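Local coordinates for C3-degrading proteinase (CppA protein) (Streptococcus pneumoniae, PDB 3E0R), which probably degrades complement component C3, although both of its halves belong to families of the glyoxalase clan, at residues Ile13-Ala18 with Lys54-Glu59; Ser197-Leu202 with Asn235-Trp240; Leu91-Ser96 with Phe139-Ala144; Val79-Pro84 with Ile146-Phe151. All blocks are in the same frame, centred on the assembly; numbering follows the deposited sequence.

Interaction 1: residues Ile13-Ala18 with Lys54-Glu59; sequences IPTLKA and KLVLEE
Thr15 and Val56 face each other across two parallel strands, with Lys17 and Glu58 next along the same face. From the backbone of Thr15, CB rises past Val56 O; OG1, anti to the carbonyl carbon (chi1 -63°), then rests 3.7 Å from Val56 CB, while the methyl CG2 reaches forward to lie 3.5 Å from Glu58 CB. The backbones are joined by an alternating parallel pattern, Val56 N donating to Pro14 O, Leu16 N to Val56 O, Glu58 N to Leu16 O and Ala18 N to Glu58 O, all at 2.7 to 3.0 Å. Leu16, Ala18 and Leu57 occupy the other face, where helix 21-31 covers them with Asn24 and Tyr28. Lys54 and Leu55 form a classic beta bulge opposite Leu46. The methyl CD1 of Leu55 nevertheless turns back to within 3.8 Å of Pro14 CG and 4.1 Å of Leu16 CG. A strand, a helix and three more strands, with the first and last strands paired in parallel, match the beta-alpha-beta-beta-beta module of the glyoxalase clan.

Interaction 2: residues Ser197-Leu202 with Asn235-Trp240; sequences SMLKFL and NNVELW
Lys200 lies alongside Trp240, the two side chains pointing the same way from parallel strands. CG of each is anti to its own backbone N (chi1 -173° in Lys200, 174° in Trp240). The aliphatic part of the lysine runs beside the indole, with CG 3.5 Å from Trp240 CD1, before the chain bends at its last two torsions and brings NZ over the five-membered ring, 3.0 Å from its centroid. This is a cation-pi contact, although the nearly eclipsed final torsion (chi4 -5°) makes the exact position of NZ doubtful. Selenomethionine Met198 approaches the same indole obliquely: its extended chain turns at chi3 and sets CE 3.8 Å from Trp240 CB, with SE near CE3, a Met-aromatic contact. Beyond the segments, Phe228 stacks on the Trp240 ring.

On the other face of the sheet, Leu199 CD1 touches both Val237 CG1 and Leu239 CD2, 4.0 Å from each, and the edge of the Phe201 ring meets that same Leu239 methyl. The strands are tied by four backbone bonds, of which Phe201 N to Trp240 O is the shortest at 2.6 Å. Just before strand 238-243, residues 235-237 form an Asx turn, Asn235 OD1 accepting from Val237 N at 3.1 Å.

Lys200 NZ and Trp240 NE1 are both donors and do not bond to each other. The indole N-H is instead taken by Glu242 OE2, a carboxylate that would probably increase the electron density of the ring and so favour a cation over it, wherever NZ exactly lies.

Interaction 3: residues Leu91-Ser96 with Phe139-Ala144; sequences LSKTDS and FQTDLA
The C-terminal end of helix 84-91 and the residues that follow it meet the long connection leading to strand 151-159, through Leu91 and Ser92 on one side and Phe139 and Thr141 on the other. Leu91 and Phe139 lie side by side and point the same way. Leu91 CB comes 3.7 Å from CD2 of the phenyl ring, while its methyl CD1 sits over one face, displaced toward the rim and 4.1 Å from both CE2 and CZ. The CB contact is an off-centre CH-pi interaction, 4.2 Å from the ring centroid.

Ser92 continues the contact along the backbone, its CB 3.3 Å from Phe139 O. Its hydroxyl, held between the backbone N and the carbonyl carbon (chi1 75°), is hydrogen-bonded to Gly89 O and touches Thr141 CG2 at 3.6 Å. In Thr141, OG1 stands anti to the backbone N and accepts a weak bond from Leu143 N. Across the segments the contact is thus the CH-pi approach of Leu91 and van der Waals touch of Ser92.

Tyr107 of strand 107-112 meets the Phe139 ring edge-to-face, Leu91 also touches Ile97 just ahead of strand 99-102, and Lys93 reaches Ile146, nearer the start of strand 151-159.

Interaction 4: residues Val79-Pro84 with Ile146-Phe151; sequences VKVENP and ISLSKF
Glu82 N donates to Lys150 O across 3.0 Å in an almost straight bond (177° at the hydrogen), and beside it Glu82 CB packs on Lys150 CG at 3.7 Å. One residue to either side of this bond, Val81 and Phe151 make a non-hydrogen-bonded antiparallel pair, in which Phe151 CA approaches Lys80 O at 3.2 Å. Phe151 CG sits between the backbone N and the carbonyl carbon (chi1 70°), where Val79 CG1 meets it obliquely, 3.6 Å from CD1 of the same ring. The Val81 and Leu148 side chains cross at about a right angle, CG2 of Val81 lying 3.7 Å from CD2 of Leu148.

Here strand 74-81 receives strand 151-159 as its antiparallel neighbour, so one continuous sheet runs from the N-terminal into the C-terminal family region.

A water extends the polar link, donating to Lys80 O at 2.6 Å and accepting from Lys150 NZ at 2.9 Å. That ammonium group forms its salt bridge with Glu152 OE2, whereas Glu82 OE1 remains 4.4 Å from Lys150 NZ, beyond salt-bridge range. Farther out, Asp48 OD2 accepts from Phe151 N and Lys54 binds its carbonyl. Ser149 N is held by Glu86 OE1 of helix 84-91, whose N-cap is Asn83, with OD1 accepting from Leu85 N.

Interactions 1 and 2 lie in one sheet, their centres 11 Å apart: strands 9-18 and 196-203 run antiparallel side by side, with Ile13 O 2.7 Å from Lys200 N and Thr15 N 2.8 Å from Met198 O, and so join the two family regions. Interaction 4 joins those regions a second time, in the other sheet. Lys54 bridges the sheets, its NZ 2.8 Å from Phe151 O, so interactions 1 and 4 touch although their centres are 19 Å apart. Interaction 3 is nested in the chain loop closed by interaction 4 and touches it; its centre is about 35 Å from that of interaction 2.

Interaction 1: residues Ile13-Ala18 with Lys54-Glu59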
loop_
_atom_site.group_PDB
_atom_site.type_symbol
_atom_site.label_atom_id
_atom_site.label_comp_id
_atom_site.label_asym_id
_atom_site.label_seq_id
_atom_site.Cartn_x
_atom_site.Cartn_y
_atom_site.Cartn_z
ATOM N N ILE A 13 3.709 -4.342 -4.999
ATOM C CA ILE A 13 2.794 -3.204 -5.228
ATOM C C ILE A 13 1.328 -3.550 -4.797
ATOM O O ILE A 13 0.668 -4.419 -5.392
ATOM C CB ILE A 13 2.831 -2.716 -6.673
ATOM C CG1 ILE A 13 4.280 -2.417 -7.113
ATOM C CG2 ILE A 13 2.025 -1.451 -6.879
ATOM C CD1 ILE A 13 4.550 -2.851 -8.509
ATOM N N PRO A 14 0.846 -2.875 -3.731
ATOM C CA PRO A 14 -0.530 -2.989 -3.289
ATOM C C PRO A 14 -1.448 -2.188 -4.196
ATOM O O PRO A 14 -1.007 -1.198 -4.812
ATOM C CB PRO A 14 -0.502 -2.392 -1.908
ATOM C CG PRO A 14 0.675 -1.402 -1.964
ATOM C CD PRO A 14 1.648 -1.930 -2.911
ATOM N N THR A 15 -2.665 -2.723 -4.372
ATOM C CA THR A 15 -3.788 -2.051 -5.002
ATOM C C THR A 15 -4.818 -1.886 -3.910
ATOM O O THR A 15 -5.266 -2.876 -3.305
ATOM C CB THR A 15 -4.458 -2.852 -6.171
ATOM O OG1 THR A 15 -3.511 -3.047 -7.245
ATOM C CG2 THR A 15 -5.759 -2.114 -6.673
ATOM N N LEU A 16 -5.168 -0.620 -3.667
ATOM C CA LEU A 16 -6.261 -0.229 -2.793
ATOM C C LEU A 16 -7.444 0.201 -3.659
ATOM O O LEU A 16 -7.292 0.967 -4.621
ATOM C CB LEU A 16 -5.821 0.914 -1.862
ATOM C CG LEU A 16 -4.585 0.643 -0.972
ATOM C CD1 LEU A 16 -4.311 1.854 -0.043
ATOM C CD2 LEU A 16 -4.711 -0.669 -0.106
ATOM N N LYS A 17 -8.629 -0.288 -3.314
ATOM C CA LYS A 17 -9.856 0.182 -3.936
ATOM C C LYS A 17 -10.238 1.595 -3.425
ATOM O O LYS A 17 -10.079 1.901 -2.227
ATOM C CB LYS A 17 -10.970 -0.840 -3.771
ATOM C CG LYS A 17 -10.612 -2.100 -4.463
ATOM C CD LYS A 17 -11.617 -3.217 -4.192
ATOM C CE LYS A 17 -12.919 -3.103 -5.015
ATOM N NZ LYS A 17 -14.098 -3.698 -4.342
ATOM N N ALA A 18 -10.653 2.445 -4.379
ATOM C CA ALA A 18 -10.953 3.875 -4.170
ATOM C C ALA A 18 -12.377 4.102 -4.635
ATOM O O ALA A 18 -12.774 3.563 -5.647
ATOM C CB ALA A 18 -10.018 4.744 -4.985
ATOM N N LYS A 54 4.637 2.184 -7.361
ATOM C CA LYS A 54 4.709 1.689 -5.988
ATOM C C LYS A 54 3.343 1.450 -5.306
ATOM O O LYS A 54 3.264 0.719 -4.353
ATOM C CB LYS A 54 5.636 2.632 -5.179
ATOM C CG LYS A 54 6.969 2.808 -5.919
ATOM C CD LYS A 54 8.091 3.197 -5.097
ATOM C CE LYS A 54 9.419 3.206 -5.919
ATOM N NZ LYS A 54 10.480 3.996 -5.234
ATOM N N LEU A 55 2.292 2.084 -5.809
ATOM C CA LEU A 55 0.939 1.979 -5.278
ATOM C C LEU A 55 -0.023 2.127 -6.436
ATOM O O LEU A 55 0.243 2.871 -7.379
ATOM C CB LEU A 55 0.677 3.067 -4.232
ATOM C CG LEU A 55 -0.740 3.067 -3.605
ATOM C CD1 LEU A 55 -1.090 1.787 -2.860
ATOM C CD2 LEU A 55 -0.876 4.270 -2.713
ATOM N N VAL A 56 -1.116 1.379 -6.405
ATOM C CA VAL A 56 -2.145 1.462 -7.445
ATOM C C VAL A 56 -3.468 1.666 -6.722
ATOM O O VAL A 56 -3.752 0.946 -5.785
ATOM C CB VAL A 56 -2.171 0.174 -8.366
ATOM C CG1 VAL A 56 -3.360 0.201 -9.342
ATOM C CG2 VAL A 56 -0.859 0.027 -9.135
ATOM N N LEU A 57 -4.227 2.704 -7.115
ATOM C CA LEU A 57 -5.635 2.855 -6.701
ATOM C C LEU A 57 -6.564 2.356 -7.760
ATOM O O LEU A 57 -6.391 2.648 -8.945
ATOM C CB LEU A 57 -6.009 4.298 -6.425
ATOM C CG LEU A 57 -5.182 5.016 -5.369
ATOM C CD1 LEU A 57 -5.833 6.337 -5.193
ATOM C CD2 LEU A 57 -5.011 4.203 -4.028
ATOM N N GLU A 58 -7.586 1.646 -7.332
ATOM C CA GLU A 58 -8.538 1.057 -8.246
ATOM C C GLU A 58 -9.970 1.461 -7.921
ATOM O O GLU A 58 -10.469 1.204 -6.824
ATOM C CB GLU A 58 -8.405 -0.445 -8.133
ATOM C CG GLU A 58 -9.354 -1.173 -8.947
ATOM C CD GLU A 58 -8.670 -2.249 -9.734
ATOM O OE1 GLU A 58 -7.676 -1.937 -10.460
ATOM O OE2 GLU A 58 -9.140 -3.402 -9.634
ATOM N N GLU A 59 -10.644 2.042 -8.896
ATOM C CA GLU A 59 -11.990 2.586 -8.675
ATOM C C GLU A 59 -13.077 1.515 -8.597
ATOM O O GLU A 59 -13.169 0.661 -9.447
ATOM C CB GLU A 59 -12.336 3.651 -9.739
ATOM C CG GLU A 59 -12.406 5.056 -9.115
ATOM C CD GLU A 59 -12.976 6.095 -10.080
ATOM O OE1 GLU A 59 -13.899 6.866 -9.684
ATOM O OE2 GLU A 59 -12.491 6.146 -11.238
#

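Interaction 2: residues Ser197-Leu202 with Asn235-Trp240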
loop_
_atom_site.group_PDB
_atom_site.type_symbol
_atom_site.label_atom_id
_atom_site.label_comp_id
_atom_site.label_asym_id
_atom_site.label_seq_id
_atom_site.Cartn_x
_atom_site.Cartn_y
_atom_site.Cartn_z
ATOM N N SER A 197 -7.059 -5.035 -2.344
ATOM C CA SER A 197 -7.680 -6.021 -3.197
ATOM C C SER A 197 -6.695 -6.855 -3.987
ATOM O O SER A 197 -7.022 -7.965 -4.382
ATOM C CB SER A 197 -8.619 -5.360 -4.167
ATOM O OG SER A 197 -7.937 -4.478 -5.038
HETATM N N MSE A 198 -5.496 -6.315 -4.204
HETATM C CA MSE A 198 -4.433 -7.041 -4.850
HETATM C C MSE A 198 -3.054 -6.670 -4.335
HETATM O O MSE A 198 -2.775 -5.545 -4.021
HETATM C CB MSE A 198 -4.520 -6.781 -6.339
HETATM C CG MSE A 198 -3.442 -7.456 -7.164
HETATM SE SE MSE A 198 -3.933 -7.324 -9.034
HETATM C CE MSE A 198 -2.313 -6.460 -9.678
ATOM N N LEU A 199 -2.179 -7.654 -4.282
ATOM C CA LEU A 199 -0.729 -7.441 -4.153
ATOM C C LEU A 199 -0.094 -7.897 -5.471
ATOM O O LEU A 199 -0.376 -8.993 -5.931
ATOM C CB LEU A 199 -0.203 -8.253 -2.973
ATOM C CG LEU A 199 -0.743 -7.751 -1.627
ATOM C CD1 LEU A 199 -0.726 -8.775 -0.512
ATOM C CD2 LEU A 199 0.059 -6.527 -1.216
ATOM N N LYS A 200 0.696 -7.045 -6.115
ATOM C CA LYS A 200 1.448 -7.461 -7.285
ATOM C C LYS A 200 2.912 -7.689 -6.944
ATOM O O LYS A 200 3.535 -6.855 -6.313
ATOM C CB LYS A 200 1.344 -6.422 -8.380
ATOM C CG LYS A 200 1.962 -6.878 -9.659
ATOM C CD LYS A 200 2.353 -5.815 -10.578
ATOM C CE LYS A 200 1.267 -5.501 -11.540
ATOM N NZ LYS A 200 0.121 -6.411 -11.401
ATOM N N PHE A 201 3.450 -8.837 -7.343
ATOM C CA PHE A 201 4.829 -9.187 -7.092
ATOM C C PHE A 201 5.610 -9.137 -8.397
ATOM O O PHE A 201 5.334 -9.900 -9.334
ATOM C CB PHE A 201 4.919 -10.583 -6.463
ATOM C CG PHE A 201 4.083 -10.727 -5.241
ATOM C CD1 PHE A 201 4.647 -10.665 -3.991
ATOM C CD2 PHE A 201 2.723 -10.947 -5.342
ATOM C CE1 PHE A 201 3.865 -10.778 -2.868
ATOM C CE2 PHE A 201 1.956 -11.083 -4.251
ATOM C CZ PHE A 201 2.526 -10.965 -2.991
ATOM N N LEU A 202 6.548 -8.209 -8.467
ATOM C CA LEU A 202 7.500 -8.178 -9.549
ATOM C C LEU A 202 8.707 -9.042 -9.152
ATOM O O LEU A 202 9.273 -8.877 -8.066
ATOM C CB LEU A 202 7.905 -6.749 -9.866
ATOM C CG LEU A 202 6.829 -5.759 -10.311
ATOM C CD1 LEU A 202 7.514 -4.486 -10.819
ATOM C CD2 LEU A 202 5.942 -6.311 -11.406
ATOM N N ASN A 235 -7.451 -14.996 2.317
ATOM C CA ASN A 235 -8.266 -13.850 2.654
ATOM C C ASN A 235 -8.897 -13.122 1.449
ATOM O O ASN A 235 -9.453 -12.020 1.572
ATOM C CB ASN A 235 -7.421 -12.879 3.490
ATOM C CG ASN A 235 -6.271 -12.234 2.707
ATOM O OD1 ASN A 235 -6.088 -12.445 1.506
ATOM N ND2 ASN A 235 -5.518 -11.410 3.400
ATOM N N ASN A 236 -8.778 -13.731 0.276
ATOM C CA ASN A 236 -9.333 -13.202 -0.970
ATOM C C ASN A 236 -8.693 -11.937 -1.611
ATOM O O ASN A 236 -9.214 -11.408 -2.572
ATOM C CB ASN A 236 -10.872 -13.130 -0.897
ATOM C CG ASN A 236 -11.491 -14.511 -0.837
ATOM O OD1 ASN A 236 -11.079 -15.395 -1.585
ATOM N ND2 ASN A 236 -12.376 -14.741 0.128
ATOM N N VAL A 237 -7.531 -11.528 -1.123
ATOM C CA VAL A 237 -6.620 -10.633 -1.851
ATOM C C VAL A 237 -5.954 -11.421 -3.026
ATOM O O VAL A 237 -5.335 -12.492 -2.864
ATOM C CB VAL A 237 -5.575 -10.001 -0.887
ATOM C CG1 VAL A 237 -4.555 -9.093 -1.607
ATOM C CG2 VAL A 237 -6.306 -9.203 0.275
ATOM N N GLU A 238 -6.127 -10.895 -4.212
ATOM C CA GLU A 238 -5.438 -11.358 -5.377
ATOM C C GLU A 238 -3.932 -11.179 -5.327
ATOM O O GLU A 238 -3.430 -10.159 -4.868
ATOM C CB GLU A 238 -6.011 -10.630 -6.603
ATOM C CG GLU A 238 -7.443 -11.097 -6.889
ATOM C CD GLU A 238 -8.001 -10.478 -8.139
ATOM O OE1 GLU A 238 -7.300 -9.580 -8.663
ATOM O OE2 GLU A 238 -9.121 -10.878 -8.580
ATOM N N LEU A 239 -3.209 -12.177 -5.828
ATOM C CA LEU A 239 -1.726 -12.209 -5.775
ATOM C C LEU A 239 -1.243 -12.369 -7.183
ATOM O O LEU A 239 -1.374 -13.437 -7.755
ATOM C CB LEU A 239 -1.224 -13.357 -4.889
ATOM C CG LEU A 239 -1.771 -13.383 -3.450
ATOM C CD1 LEU A 239 -1.425 -14.709 -2.811
ATOM C CD2 LEU A 239 -1.345 -12.137 -2.603
ATOM N N TRP A 240 -0.710 -11.289 -7.748
ATOM C CA TRP A 240 -0.301 -11.261 -9.144
ATOM C C TRP A 240 1.227 -11.290 -9.194
ATOM O O TRP A 240 1.910 -10.479 -8.544
ATOM C CB TRP A 240 -0.904 -10.021 -9.780
ATOM C CG TRP A 240 -0.545 -9.631 -11.243
ATOM C CD1 TRP A 240 0.719 -9.409 -11.767
ATOM C CD2 TRP A 240 -1.478 -9.275 -12.292
ATOM N NE1 TRP A 240 0.618 -8.937 -13.062
ATOM C CE2 TRP A 240 -0.710 -8.857 -13.411
ATOM C CE3 TRP A 240 -2.885 -9.221 -12.368
ATOM C CZ2 TRP A 240 -1.297 -8.426 -14.620
ATOM C CZ3 TRP A 240 -3.492 -8.815 -13.574
ATOM C CH2 TRP A 240 -2.682 -8.426 -14.699
#

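Interaction 3: residues Leu91-Ser96 with Phe139-Ala144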
loop_
_atom_site.group_PDB
_atom_site.type_symbol
_atom_site.label_atom_id
_atom_site.label_comp_id
_atom_site.label_asym_id
_atom_site.label_seq_id
_atom_site.Cartn_x
_atom_site.Cartn_y
_atom_site.Cartn_z
ATOM N N LEU A 91 4.047 18.669 5.593
ATOM C CA LEU A 91 3.340 19.186 6.782
ATOM C C LEU A 91 3.155 20.718 6.737
ATOM O O LEU A 91 2.120 21.242 7.165
ATOM C CB LEU A 91 4.058 18.729 8.046
ATOM C CG LEU A 91 3.888 17.231 8.333
ATOM C CD1 LEU A 91 4.946 16.740 9.323
ATOM C CD2 LEU A 91 2.445 16.881 8.804
ATOM N N SER A 92 4.134 21.425 6.153
ATOM C CA SER A 92 4.026 22.872 5.944
ATOM C C SER A 92 2.800 23.241 5.106
ATOM O O SER A 92 2.361 24.392 5.134
ATOM C CB SER A 92 5.302 23.458 5.299
ATOM O OG SER A 92 5.385 23.140 3.927
ATOM N N LYS A 93 2.241 22.278 4.378
ATOM C CA LYS A 93 1.135 22.549 3.458
ATOM C C LYS A 93 -0.235 21.984 3.864
ATOM O O LYS A 93 -1.252 22.433 3.342
ATOM C CB LYS A 93 1.502 22.061 2.038
ATOM C CG LYS A 93 2.639 22.833 1.382
ATOM C CD LYS A 93 2.190 24.213 0.873
ATOM C CE LYS A 93 3.379 25.111 0.478
ATOM N NZ LYS A 93 4.184 25.649 1.655
ATOM N N THR A 94 -0.275 21.023 4.787
ATOM C CA THR A 94 -1.538 20.353 5.143
ATOM C C THR A 94 -2.023 20.728 6.535
ATOM O O THR A 94 -1.252 20.721 7.513
ATOM C CB THR A 94 -1.422 18.807 5.146
ATOM O OG1 THR A 94 -0.409 18.399 4.235
ATOM C CG2 THR A 94 -2.756 18.162 4.771
ATOM N N ASP A 95 -3.322 20.991 6.633
ATOM C CA ASP A 95 -3.947 21.244 7.928
ATOM C C ASP A 95 -4.351 19.952 8.676
ATOM O O ASP A 95 -4.503 19.996 9.892
ATOM C CB ASP A 95 -5.147 22.208 7.753
ATOM C CG ASP A 95 -4.725 23.575 7.168
ATOM O OD1 ASP A 95 -3.555 23.956 7.382
ATOM O OD2 ASP A 95 -5.534 24.274 6.495
ATOM N N SER A 96 -4.450 18.807 7.988
ATOM C CA SER A 96 -5.332 17.696 8.455
ATOM C C SER A 96 -4.732 16.347 8.871
ATOM O O SER A 96 -5.398 15.288 8.753
ATOM C CB SER A 96 -6.399 17.416 7.382
ATOM O OG SER A 96 -7.555 16.833 7.974
ATOM N N PHE A 139 5.869 24.375 10.543
ATOM C CA PHE A 139 6.915 23.832 9.669
ATOM C C PHE A 139 7.272 24.787 8.523
ATOM O O PHE A 139 6.393 25.256 7.794
ATOM C CB PHE A 139 6.487 22.466 9.118
ATOM C CG PHE A 139 6.417 21.381 10.171
ATOM C CD1 PHE A 139 7.573 20.728 10.590
ATOM C CD2 PHE A 139 5.197 21.023 10.745
ATOM C CE1 PHE A 139 7.519 19.738 11.559
ATOM C CE2 PHE A 139 5.129 20.025 11.714
ATOM C CZ PHE A 139 6.292 19.378 12.118
ATOM N N GLN A 140 8.567 25.080 8.388
ATOM C CA GLN A 140 9.073 25.909 7.296
ATOM C C GLN A 140 9.683 25.019 6.241
ATOM O O GLN A 140 9.848 23.812 6.443
ATOM C CB GLN A 140 10.095 26.938 7.801
ATOM C CG GLN A 140 9.442 28.198 8.378
ATOM C CD GLN A 140 10.345 28.948 9.325
ATOM O OE1 GLN A 140 10.115 28.955 10.534
ATOM N NE2 GLN A 140 11.393 29.580 8.785
ATOM N N THR A 141 9.993 25.604 5.094
ATOM C CA THR A 141 10.484 24.817 3.966
ATOM C C THR A 141 11.212 25.713 2.959
ATOM O O THR A 141 10.656 26.699 2.469
ATOM C CB THR A 141 9.328 23.964 3.313
ATOM O OG1 THR A 141 9.873 23.003 2.404
ATOM C CG2 THR A 141 8.307 24.833 2.590
ATOM N N ASP A 142 12.477 25.375 2.701
ATOM C CA ASP A 142 13.248 25.958 1.598
ATOM C C ASP A 142 13.106 25.121 0.311
ATOM O O ASP A 142 13.714 25.445 -0.693
ATOM C CB ASP A 142 14.731 26.081 1.974
ATOM C CG ASP A 142 14.985 27.098 3.088
ATOM O OD1 ASP A 142 14.210 27.144 4.067
ATOM O OD2 ASP A 142 15.980 27.847 2.990
ATOM N N LEU A 143 12.300 24.061 0.342
ATOM C CA LEU A 143 12.061 23.226 -0.856
ATOM C C LEU A 143 11.051 23.893 -1.824
ATOM O O LEU A 143 10.113 24.571 -1.389
ATOM C CB LEU A 143 11.586 21.808 -0.476
ATOM C CG LEU A 143 12.593 20.673 -0.205
ATOM C CD1 LEU A 143 11.841 19.389 0.198
ATOM C CD2 LEU A 143 13.462 20.390 -1.422
ATOM N N ALA A 144 11.270 23.703 -3.130
ATOM C CA ALA A 144 10.454 24.326 -4.192
ATOM C C ALA A 144 9.296 23.433 -4.687
ATOM O O ALA A 144 8.515 23.852 -5.550
ATOM C CB ALA A 144 11.355 24.751 -5.386
#

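Interaction 4: residues Val79-Pro84 with Ile146-Phe151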
loop_
_atom_site.group_PDB
_atom_site.type_symbol
_atom_site.label_atom_id
_atom_site.label_comp_id
_atom_site.label_asym_id
_atom_site.label_seq_id
_atom_site.Cartn_x
_atom_site.Cartn_y
_atom_site.Cartn_z
ATOM N N VAL A 79 4.935 4.445 4.329
ATOM C CA VAL A 79 5.643 5.154 3.255
ATOM C C VAL A 79 6.912 5.672 3.878
ATOM O O VAL A 79 6.880 6.561 4.693
ATOM C CB VAL A 79 4.792 6.286 2.679
ATOM C CG1 VAL A 79 5.524 7.001 1.542
ATOM C CG2 VAL A 79 3.395 5.734 2.217
ATOM N N LYS A 80 8.008 5.023 3.559
ATOM C CA LYS A 80 9.312 5.409 4.060
ATOM C C LYS A 80 9.918 6.342 3.069
ATOM O O LYS A 80 10.236 5.917 1.969
ATOM C CB LYS A 80 10.214 4.197 4.179
ATOM C CG LYS A 80 11.691 4.516 4.602
ATOM C CD LYS A 80 12.541 3.224 4.511
ATOM C CE LYS A 80 13.848 3.359 5.249
ATOM N NZ LYS A 80 14.187 4.788 5.333
ATOM N N VAL A 81 10.058 7.607 3.454
ATOM C CA VAL A 81 10.602 8.656 2.615
ATOM C C VAL A 81 12.126 8.754 2.803
ATOM O O VAL A 81 12.635 8.683 3.923
ATOM C CB VAL A 81 9.892 9.988 2.937
ATOM C CG1 VAL A 81 10.548 11.195 2.245
ATOM C CG2 VAL A 81 8.455 9.886 2.576
ATOM N N GLU A 82 12.845 8.901 1.694
ATOM C CA GLU A 82 14.320 9.109 1.713
ATOM C C GLU A 82 14.808 10.448 2.357
ATOM O O GLU A 82 15.602 10.407 3.285
ATOM C CB GLU A 82 14.893 9.035 0.280
ATOM C CG GLU A 82 16.402 9.161 0.188
ATOM C CD GLU A 82 17.093 7.969 0.835
ATOM O OE1 GLU A 82 16.406 6.931 1.015
ATOM O OE2 GLU A 82 18.314 8.061 1.138
ATOM N N ASN A 83 14.411 11.600 1.805
ATOM C CA ASN A 83 14.787 12.895 2.369
ATOM C C ASN A 83 13.766 13.283 3.462
ATOM O O ASN A 83 12.558 13.391 3.193
ATOM C CB ASN A 83 14.903 13.987 1.288
ATOM C CG ASN A 83 15.486 15.337 1.834
ATOM O OD1 ASN A 83 15.557 15.606 3.063
ATOM N ND2 ASN A 83 15.916 16.190 0.894
ATOM N N PRO A 84 14.242 13.454 4.708
ATOM C CA PRO A 84 13.262 13.774 5.760
ATOM C C PRO A 84 12.661 15.189 5.625
ATOM O O PRO A 84 11.514 15.424 6.015
ATOM C CB PRO A 84 14.062 13.629 7.077
ATOM C CG PRO A 84 15.383 13.028 6.686
ATOM C CD PRO A 84 15.612 13.348 5.238
ATOM N N ILE A 146 6.506 20.037 -3.167
ATOM C CA ILE A 146 6.147 18.991 -2.176
ATOM C C ILE A 146 6.402 17.571 -2.656
ATOM O O ILE A 146 6.382 16.618 -1.865
ATOM C CB ILE A 146 4.665 19.037 -1.702
ATOM C CG1 ILE A 146 3.712 18.627 -2.852
ATOM C CG2 ILE A 146 4.349 20.422 -1.034
ATOM C CD1 ILE A 146 2.342 18.196 -2.393
ATOM N N SER A 147 6.618 17.406 -3.953
ATOM C CA SER A 147 6.765 16.080 -4.505
ATOM C C SER A 147 7.812 15.273 -3.758
ATOM O O SER A 147 8.904 15.771 -3.515
ATOM C CB SER A 147 7.043 16.149 -5.998
ATOM O OG SER A 147 5.810 16.346 -6.685
ATOM N N LEU A 148 7.430 14.050 -3.350
ATOM C CA LEU A 148 8.357 13.088 -2.741
ATOM C C LEU A 148 9.254 12.610 -3.854
ATOM O O LEU A 148 8.769 12.067 -4.840
ATOM C CB LEU A 148 7.639 11.887 -2.101
ATOM C CG LEU A 148 6.841 12.138 -0.812
ATOM C CD1 LEU A 148 6.152 10.873 -0.334
ATOM C CD2 LEU A 148 7.688 12.768 0.335
ATOM N N SER A 149 10.559 12.821 -3.693
ATOM C CA SER A 149 11.531 12.391 -4.702
ATOM C C SER A 149 11.711 10.871 -4.765
ATOM O O SER A 149 11.641 10.307 -5.849
ATOM C CB SER A 149 12.877 13.090 -4.529
ATOM O OG SER A 149 13.603 12.501 -3.470
ATOM N N LYS A 150 11.940 10.249 -3.596
ATOM C CA LYS A 150 12.031 8.788 -3.407
ATOM C C LYS A 150 11.326 8.308 -2.105
ATOM O O LYS A 150 11.532 8.824 -1.011
ATOM C CB LYS A 150 13.479 8.306 -3.484
ATOM C CG LYS A 150 13.865 7.038 -2.685
ATOM C CD LYS A 150 13.322 5.733 -3.234
ATOM C CE LYS A 150 14.092 4.498 -2.771
ATOM N NZ LYS A 150 13.906 4.143 -1.348
ATOM N N PHE A 151 10.484 7.298 -2.269
ATOM C CA PHE A 151 9.872 6.573 -1.153
ATOM C C PHE A 151 9.704 5.076 -1.499
ATOM O O PHE A 151 9.767 4.662 -2.661
ATOM C CB PHE A 151 8.533 7.230 -0.685
ATOM C CG PHE A 151 7.385 7.083 -1.656
ATOM C CD1 PHE A 151 6.606 5.932 -1.679
ATOM C CD2 PHE A 151 7.068 8.088 -2.549
ATOM C CE1 PHE A 151 5.583 5.768 -2.574
ATOM C CE2 PHE A 151 6.029 7.938 -3.470
ATOM C CZ PHE A 151 5.301 6.781 -3.483
HETATM O O HOH W 1 12.539 5.424 0.930
#